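Local coordinates for protein possible thiamine biosynthesis enzyme (Candida albicans, PDB 2X7Q) that is of unknown function but, as a periplasmic-binding-protein-like member of the SsuA/TauA family, probably binds a small solute, perhaps one linked to thiamine biosynthesis, at residues L100-G106 with I190-I196; F155-R159 with A173-E177. The protein carries 1 engineered substitution. One frame throughout, in Å; residues are numbered along the deposited sequence.

In the fold
Both contacts involve the same five-stranded mixed sheet, one of two in this periplasmic binding protein fold, and their centres lie about 9 Å apart. Contact 1, within the sheet, pairs strand 100-106 with the edge strand 190-197; contact 2 packs helix 155-162 on strand 173-177, which neighbours 100-106 on its other side. In chain order the segments run 100-106, 155-159, 173-177, 190-196, so contact 2 is made entirely by chain lying between the two strands of contact 1. Backbone hydrogen bonds from Ala102 N to Trp176 O and from Ser104 N to Phe174 O probably join the two. Together they illustrate how one alpha/beta domain is assembled: hydrogen bonds join the strands, and aromatic packing fixes a helix on the sheet.

Contact 1. Residues L100-G106 with I190-I196; sequences LWAVSTG and IKQIDQI
Strands 100-106 and 190-196 run antiparallel, twisted to 134° between their directions, with hydrogen-bonded pairs Trp101-Ile196 and Thr105-Lys191 and a beta bulge that shifts the register between Val103 and Ser104. At the bulge, Val103 N donates to Asp194 O (2.8 Å) while Val103 O accepts from Ile193 N (3.0 Å), so two successive residues of the edge strand share one partner. Val103 sets CG1 anti to its own N (chi1 -176°), which lays this methyl across Ile193, 3.6 Å from its CG1, while CG2 lies beside Asp194 CB. The Ile193 and Thr105 side chains cross at about a right angle, bringing Ile193 CG2 to 3.7 Å from Thr105 CG2; Thr105 OG1 hydrogen-bonds to Asp172 O. Lys191 bends at chi3 and brings CE to 3.7 Å from Thr105 CG2; its NZ is held by the carbonyl of Ser107. At the opposite end, Trp101 CB touches Ile196 CG2 at 3.8 Å, and Ile196 O sits at the indole edge. Ser104 OG lies 3.8 Å from Ile190 CD1 and bonds to Tyr185 OH. The bulge thus lets Ile193 N join the backbone ladder while its side chain packs on Val103 and Thr105.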
ATOM      1  N   LEU A 100       8.705   3.462  -3.074  1.00 11.20           N
ATOM      2  CA  LEU A 100      10.144   3.360  -2.845  1.00 11.49           C
ATOM      3  C   LEU A 100      10.456   2.691  -1.510  1.00 10.48           C
ATOM      4  O   LEU A 100      10.283   3.292  -0.447  1.00  9.91           O
ATOM      5  CB  LEU A 100      10.801   4.741  -2.911  1.00 12.33           C
ATOM      6  CG  LEU A 100      12.313   4.789  -2.675  1.00 11.85           C
ATOM      7  CD1 LEU A 100      13.040   3.879  -3.654  1.00 11.75           C
ATOM      8  CD2 LEU A 100      12.832   6.215  -2.780  1.00 13.78           C
ATOM      9  N   TRP A 101      10.916   1.446  -1.575  1.00  9.42           N
ATOM     10  CA  TRP A 101      11.267   0.690  -0.378  1.00  9.74           C
ATOM     11  C   TRP A 101      12.729   0.897   0.003  1.00  9.95           C
ATOM     12  O   TRP A 101      13.613   0.849  -0.849  1.00 10.71           O
ATOM     13  CB  TRP A 101      10.987  -0.800  -0.580  1.00  9.43           C
ATOM     14  CG  TRP A 101       9.528  -1.142  -0.550  1.00 10.18           C
ATOM     15  CD1 TRP A 101       8.665  -1.155  -1.606  1.00  9.98           C
ATOM     16  CD2 TRP A 101       8.761  -1.525   0.597  1.00  9.62           C
ATOM     17  NE1 TRP A 101       7.408  -1.522  -1.187  1.00 10.16           N
ATOM     18  CE2 TRP A 101       7.441  -1.753   0.167  1.00 10.09           C
ATOM     19  CE3 TRP A 101       9.063  -1.695   1.954  1.00  9.91           C
ATOM     20  CZ2 TRP A 101       6.426  -2.145   1.034  1.00  9.95           C
ATOM     21  CZ3 TRP A 101       8.054  -2.083   2.816  1.00 10.23           C
ATOM     22  CH2 TRP A 101       6.753  -2.304   2.354  1.00 10.88           C
ATOM     23  N   ALA A 102      12.975   1.126   1.288  1.00  8.90           N
ATOM     24  CA  ALA A 102      14.330   1.332   1.782  1.00  8.92           C
ATOM     25  C   ALA A 102      14.763   0.170   2.675  1.00  9.16           C
ATOM     26  O   ALA A 102      14.031  -0.240   3.583  1.00  9.40           O
ATOM     27  CB  ALA A 102      14.423   2.649   2.538  1.00  9.43           C
ATOM     28  N   VAL A 103      15.958  -0.353   2.418  1.00  9.29           N
ATOM     29  CA  VAL A 103      16.502  -1.449   3.207  1.00  9.36           C
ATOM     30  C   VAL A 103      17.366  -0.894   4.334  1.00  9.41           C
ATOM     31  O   VAL A 103      18.334  -0.173   4.087  1.00 10.22           O
ATOM     32  CB  VAL A 103      17.340  -2.399   2.338  1.00  9.81           C
ATOM     33  CG1 VAL A 103      17.823  -3.583   3.159  1.00  8.47           C
ATOM     34  CG2 VAL A 103      16.527  -2.875   1.141  1.00  9.71           C
ATOM     35  N   SER A 104      17.015  -1.229   5.572  1.00  8.31           N
ATOM     36  CA  SER A 104      17.704  -0.669   6.729  1.00  9.21           C
ATOM     37  C   SER A 104      18.380  -1.737   7.583  1.00  8.77           C
ATOM     38  O   SER A 104      17.994  -2.906   7.557  1.00  9.22           O
ATOM     39  CB  SER A 104      16.728   0.131   7.594  1.00  9.46           C
ATOM     40  OG  SER A 104      16.077   1.137   6.840  1.00  9.15           O
ATOM     41  N   THR A 105      19.392  -1.317   8.336  1.00  8.67           N
ATOM     42  CA  THR A 105      20.056  -2.188   9.297  1.00  9.67           C
ATOM     43  C   THR A 105      20.446  -1.375  10.524  1.00 10.43           C
ATOM     44  O   THR A 105      20.206  -0.168  10.578  1.00  9.88           O
ATOM     45  CB  THR A 105      21.307  -2.856   8.694  1.00  9.44           C
ATOM     46  OG1 THR A 105      21.829  -3.826   9.613  1.00 10.45           O
ATOM     47  CG2 THR A 105      22.380  -1.821   8.392  1.00 10.97           C
ATOM     48  N   GLY A 106      21.045  -2.038  11.508  1.00 10.02           N
ATOM     49  CA  GLY A 106      21.461  -1.374  12.730  1.00 11.16           C
ATOM     50  C   GLY A 106      22.421  -0.228  12.480  1.00 12.26           C
ATOM     51  O   GLY A 106      23.014  -0.131  11.406  1.00 12.00           O
ATOM     52  N   ILE A 190      19.075   4.070  12.628  1.00 11.93           N
ATOM     53  CA  ILE A 190      19.268   2.990  11.670  1.00 11.55           C
ATOM     54  C   ILE A 190      20.161   3.447  10.519  1.00 12.09           C
ATOM     55  O   ILE A 190      20.631   4.586  10.499  1.00 11.83           O
ATOM     56  CB  ILE A 190      17.932   2.464  11.117  1.00 11.90           C
ATOM     57  CG1 ILE A 190      17.113   3.606  10.516  1.00 11.60           C
ATOM     58  CG2 ILE A 190      17.145   1.757  12.207  1.00 11.70           C
ATOM     59  CD1 ILE A 190      15.763   3.175   9.983  1.00 11.92           C
ATOM     60  N   LYS A 191      20.389   2.556   9.561  1.00 12.02           N
ATOM     61  CA  LYS A 191      21.334   2.820   8.483  1.00 10.73           C
ATOM     62  C   LYS A 191      20.892   2.179   7.173  1.00 10.49           C
ATOM     63  O   LYS A 191      20.681   0.969   7.105  1.00  9.61           O
ATOM     64  CB  LYS A 191      22.720   2.314   8.879  1.00 12.55           C
ATOM     65  CG  LYS A 191      23.755   2.353   7.776  0.73 13.14           C
ATOM     66  CD  LYS A 191      25.111   1.927   8.318  0.62 14.30           C
ATOM     67  CE  LYS A 191      24.982   0.698   9.206  0.06 14.55           C
ATOM     68  NZ  LYS A 191      26.266   0.328   9.854  1.00 18.70           N
ATOM     69  N   GLN A 192      20.753   3.000   6.135  1.00 10.47           N
ATOM     70  CA  GLN A 192      20.318   2.514   4.830  1.00  9.67           C
ATOM     71  C   GLN A 192      21.450   1.816   4.087  1.00 11.61           C
ATOM     72  O   GLN A 192      22.577   2.311   4.049  1.00 10.88           O
ATOM     73  CB  GLN A 192      19.774   3.662   3.978  1.00 10.76           C
ATOM     74  CG  GLN A 192      19.414   3.260   2.557  1.00  9.99           C
ATOM     75  CD  GLN A 192      18.938   4.430   1.722  1.00 11.74           C
ATOM     76  OE1 GLN A 192      19.411   4.644   0.607  1.00 12.39           O
ATOM     77  NE2 GLN A 192      17.996   5.192   2.259  1.00 10.83           N
ATOM     78  N   ILE A 193      21.141   0.668   3.494  1.00 10.31           N
ATOM     79  CA  ILE A 193      22.127  -0.089   2.736  1.00 10.95           C
ATOM     80  C   ILE A 193      21.677  -0.312   1.296  1.00 11.04           C
ATOM     81  O   ILE A 193      22.467  -0.729   0.450  1.00 12.01           O
ATOM     82  CB  ILE A 193      22.420  -1.455   3.390  1.00 11.14           C
ATOM     83  CG1 ILE A 193      21.153  -2.313   3.442  1.00 10.34           C
ATOM     84  CG2 ILE A 193      22.998  -1.264   4.781  1.00 11.25           C
ATOM     85  CD1 ILE A 193      21.374  -3.686   4.048  1.00 11.05           C
ATOM     86  N   ASP A 194      20.407  -0.022   1.019  1.00 10.92           N
ATOM     87  CA  ASP A 194      19.858  -0.217  -0.319  1.00 10.76           C
ATOM     88  C   ASP A 194      18.436   0.337  -0.443  1.00 11.26           C
ATOM     89  O   ASP A 194      17.763   0.583   0.559  1.00 10.52           O
ATOM     90  CB  ASP A 194      19.874  -1.705  -0.676  1.00 12.18           C
ATOM     91  CG  ASP A 194      19.840  -1.950  -2.169  1.00 14.05           C
ATOM     92  OD1 ASP A 194      19.860  -0.968  -2.942  1.00 14.20           O
ATOM     93  OD2 ASP A 194      19.797  -3.131  -2.571  1.00 14.92           O
ATOM     94  N   GLN A 195      17.994   0.534  -1.682  1.00 11.00           N
ATOM     95  CA  GLN A 195      16.627   0.958  -1.969  1.00 12.22           C
ATOM     96  C   GLN A 195      16.076   0.124  -3.117  1.00 12.39           C
ATOM     97  O   GLN A 195      16.824  -0.601  -3.771  1.00 12.57           O
ATOM     98  CB  GLN A 195      16.583   2.443  -2.336  1.00 11.47           C
ATOM     99  CG  GLN A 195      16.943   3.388  -1.202  1.00 11.73           C
ATOM    100  CD  GLN A 195      16.837   4.848  -1.608  1.00 11.86           C
ATOM    101  OE1 GLN A 195      16.637   5.166  -2.780  1.00 10.86           O
ATOM    102  NE2 GLN A 195      16.971   5.744  -0.636  1.00 11.70           N
ATOM    103  N   ILE A 196      14.772   0.218  -3.361  1.00 11.27           N
ATOM    104  CA  ILE A 196      14.153  -0.525  -4.455  1.00 11.99           C
ATOM    105  C   ILE A 196      12.716  -0.085  -4.714  1.00 11.40           C
ATOM    106  O   ILE A 196      11.884  -0.078  -3.807  1.00 12.09           O
ATOM    107  CB  ILE A 196      14.189  -2.049  -4.206  1.00 12.08           C
ATOM    108  CG1 ILE A 196      13.494  -2.793  -5.348  1.00 13.29           C
ATOM    109  CG2 ILE A 196      13.549  -2.390  -2.875  1.00 12.05           C
ATOM    110  CD1 ILE A 196      13.486  -4.296  -5.178  1.00 13.76           C
TER

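Contact 2. Residues F155-R159 with A173-E177; sequences FKNLR and AFMWE
Phe155 lays its ring over the five-membered ring of Trp176 in an offset stack, the centroids 4.1 Å apart and the planes only 8° from parallel. Its CG is anti to the backbone N (chi1 -175°), a torsion that carries the ring off the helix and over to the strand, where CE2 comes within 3.6 Å of Trp176 CD1. The same CE2 meets Phe174 CE2 at 3.6 Å; here Phe174 approaches the rim of the Phe155 ring, near its plane, so one phenyl ring uses a face for the indole and an edge for its second aromatic neighbour. Leu158, three residues on, meets both strand aromatics. Its CB sits almost centrally over the Phe174 face, a CH-pi contact 3.9 Å from the centroid and 11° off the ring normal, while CD1 reaches across to Trp176 CZ3 at 3.6 Å. Arg159 NH1 lies above the opposite face of the Phe155 ring, offset toward its rim, and the aliphatic CG of Arg159 lies 4.0 Å from Phe174 CZ. With no hydrogen bond between the segments, the helix is held to the strand by apolar and aromatic packing. Arg159 NE forms a salt bridge with Glu189, and Tyr184 of helix 178-186 meets both this arginine (cation-pi) and the Phe155 ring. Helix 155-162 lies on one face of the sheet, while Met175, a selenomethionine, points away from it and packs against helix 129-141.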
ATOM      1  N   PHE A 155       6.937  -1.149  13.434  1.00 13.45           N
ATOM      2  CA  PHE A 155       8.099  -0.455  12.888  1.00 13.74           C
ATOM      3  C   PHE A 155       9.228  -0.292  13.901  1.00 12.64           C
ATOM      4  O   PHE A 155      10.401  -0.444  13.559  1.00 11.18           O
ATOM      5  CB  PHE A 155       7.682   0.912  12.334  1.00 14.07           C
ATOM      6  CG  PHE A 155       8.794   1.658  11.651  1.00 13.44           C
ATOM      7  CD1 PHE A 155       8.887   3.036  11.757  1.00 14.30           C
ATOM      8  CD2 PHE A 155       9.744   0.983  10.903  1.00 12.48           C
ATOM      9  CE1 PHE A 155       9.906   3.727  11.128  1.00 13.17           C
ATOM     10  CE2 PHE A 155      10.766   1.669  10.275  1.00 13.27           C
ATOM     11  CZ  PHE A 155      10.847   3.043  10.388  1.00 13.19           C
ATOM     12  N   LYS A 156       8.875   0.020  15.145  1.00 12.82           N
ATOM     13  CA  LYS A 156       9.878   0.212  16.187  1.00 13.84           C
ATOM     14  C   LYS A 156      10.632  -1.084  16.479  1.00 13.42           C
ATOM     15  O   LYS A 156      11.861  -1.090  16.558  1.00 13.67           O
ATOM     16  CB  LYS A 156       9.244   0.747  17.473  1.00 13.73           C
ATOM     17  CG  LYS A 156      10.255   0.994  18.588  1.00 14.79           C
ATOM     18  CD  LYS A 156       9.587   1.465  19.872  0.33 15.55           C
ATOM     19  CE  LYS A 156      10.616   1.692  20.973  0.62 17.03           C
ATOM     20  N   ASN A 157       9.889  -2.173  16.646  1.00 12.98           N
ATOM     21  CA  ASN A 157      10.491  -3.480  16.878  1.00 13.68           C
ATOM     22  C   ASN A 157      11.473  -3.848  15.769  1.00 12.35           C
ATOM     23  O   ASN A 157      12.492  -4.487  16.018  1.00 13.33           O
ATOM     24  CB  ASN A 157       9.409  -4.556  17.010  1.00 14.20           C
ATOM     25  CG  ASN A 157       8.690  -4.503  18.339  1.00 15.77           C
ATOM     26  OD1 ASN A 157       9.080  -3.758  19.235  1.00 14.93           O
ATOM     27  ND2 ASN A 157       7.635  -5.299  18.474  1.00 16.84           N
ATOM     28  N   LEU A 158      11.156  -3.442  14.544  1.00 11.99           N
ATOM     29  CA  LEU A 158      12.029  -3.687  13.402  1.00 12.24           C
ATOM     30  C   LEU A 158      13.352  -2.944  13.556  1.00 12.42           C
ATOM     31  O   LEU A 158      14.411  -3.482  13.247  1.00 10.59           O
ATOM     32  CB  LEU A 158      11.339  -3.275  12.100  1.00 11.23           C
ATOM     33  CG  LEU A 158      10.193  -4.170  11.625  1.00 11.78           C
ATOM     34  CD1 LEU A 158       9.419  -3.508  10.496  1.00 12.06           C
ATOM     35  CD2 LEU A 158      10.716  -5.533  11.192  1.00 11.12           C
ATOM     36  N   ARG A 159      13.284  -1.709  14.043  1.00 11.33           N
ATOM     37  CA  ARG A 159      14.481  -0.905  14.258  1.00 11.53           C
ATOM     38  C   ARG A 159      15.309  -1.456  15.414  1.00 11.68           C
ATOM     39  O   ARG A 159      16.532  -1.519  15.334  1.00 12.66           O
ATOM     40  CB  ARG A 159      14.113   0.557  14.522  1.00 11.95           C
ATOM     41  CG  ARG A 159      13.346   1.224  13.393  1.00 12.53           C
ATOM     42  CD  ARG A 159      13.335   2.736  13.555  1.00 12.81           C
ATOM     43  NE  ARG A 159      12.843   3.146  14.867  1.00 13.21           N
ATOM     44  CZ  ARG A 159      11.567   3.408  15.137  1.00 13.39           C
ATOM     45  NH1 ARG A 159      10.652   3.304  14.186  1.00 12.53           N
ATOM     46  NH2 ARG A 159      11.207   3.777  16.358  1.00 12.70           N
ATOM     47  N   ALA A 173      18.415  -7.092   8.536  1.00  9.94           N
ATOM     48  CA  ALA A 173      17.819  -5.949   7.854  1.00  9.61           C
ATOM     49  C   ALA A 173      16.307  -6.090   7.706  1.00 10.20           C
ATOM     50  O   ALA A 173      15.758  -7.186   7.823  1.00  9.73           O
ATOM     51  CB  ALA A 173      18.461  -5.751   6.490  1.00  9.79           C
ATOM     52  N   PHE A 174      15.643  -4.966   7.454  1.00  9.18           N
ATOM     53  CA  PHE A 174      14.210  -4.949   7.188  1.00  9.30           C
ATOM     54  C   PHE A 174      13.920  -3.918   6.103  1.00  9.33           C
ATOM     55  O   PHE A 174      14.759  -3.067   5.810  1.00  9.13           O
ATOM     56  CB  PHE A 174      13.426  -4.624   8.463  1.00 10.32           C
ATOM     57  CG  PHE A 174      13.602  -3.210   8.944  1.00  9.67           C
ATOM     58  CD1 PHE A 174      14.655  -2.873   9.779  1.00  9.87           C
ATOM     59  CD2 PHE A 174      12.709  -2.219   8.568  1.00 10.31           C
ATOM     60  CE1 PHE A 174      14.817  -1.574  10.227  1.00 10.31           C
ATOM     61  CE2 PHE A 174      12.866  -0.921   9.010  1.00 10.39           C
ATOM     62  CZ  PHE A 174      13.921  -0.597   9.840  1.00 10.81           C
HETATM   63  N   MSE A 175      12.737  -3.992   5.507  1.00  9.32           N
HETATM   64  CA  MSE A 175      12.373  -3.067   4.441  1.00  9.76           C
HETATM   65  C   MSE A 175      11.148  -2.240   4.825  1.00  9.65           C
HETATM   66  O   MSE A 175      10.149  -2.773   5.316  1.00  9.85           O
HETATM   67  CB  MSE A 175      12.125  -3.825   3.136  1.00  9.77           C
HETATM   68  CG  MSE A 175      13.304  -4.653   2.675  1.00 13.22           C
HETATM   69 SE   MSE A 175      12.962  -5.623   1.030  1.00 21.61          SE
HETATM   70  CE  MSE A 175      12.501  -4.124  -0.110  1.00 13.16           C
ATOM     71  N   TRP A 176      11.229  -0.933   4.598  1.00  9.90           N
ATOM     72  CA  TRP A 176      10.148  -0.027   4.961  1.00  9.93           C
ATOM     73  C   TRP A 176      10.139   1.171   4.020  1.00  9.16           C
ATOM     74  O   TRP A 176      11.161   1.503   3.420  1.00  9.67           O
ATOM     75  CB  TRP A 176      10.317   0.433   6.411  1.00 10.26           C
ATOM     76  CG  TRP A 176       9.025   0.691   7.121  1.00 10.10           C
ATOM     77  CD1 TRP A 176       8.488   1.905   7.435  1.00 11.59           C
ATOM     78  CD2 TRP A 176       8.101  -0.295   7.607  1.00 10.98           C
ATOM     79  NE1 TRP A 176       7.291   1.737   8.090  1.00 12.06           N
ATOM     80  CE2 TRP A 176       7.032   0.401   8.204  1.00 11.54           C
ATOM     81  CE3 TRP A 176       8.080  -1.692   7.592  1.00 10.71           C
ATOM     82  CZ2 TRP A 176       5.948  -0.262   8.784  1.00 12.06           C
ATOM     83  CZ3 TRP A 176       7.003  -2.343   8.168  1.00 12.12           C
ATOM     84  CH2 TRP A 176       5.953  -1.629   8.756  1.00 11.57           C
ATOM     85  N   GLU A 177       8.983   1.813   3.887  1.00  9.17           N
ATOM     86  CA  GLU A 177       8.857   2.967   3.005  1.00 10.11           C
ATOM     87  C   GLU A 177       9.938   3.996   3.325  1.00 10.41           C
ATOM     88  O   GLU A 177      10.184   4.310   4.489  1.00  9.00           O
ATOM     89  CB  GLU A 177       7.460   3.583   3.121  1.00 11.20           C
ATOM     90  CG  GLU A 177       7.131   4.591   2.030  1.00 12.09           C
ATOM     91  CD  GLU A 177       7.768   5.945   2.277  1.00 11.86           C
ATOM     92  OE1 GLU A 177       7.556   6.511   3.371  1.00 12.49           O
ATOM     93  OE2 GLU A 177       8.481   6.440   1.379  1.00 13.01           O
TER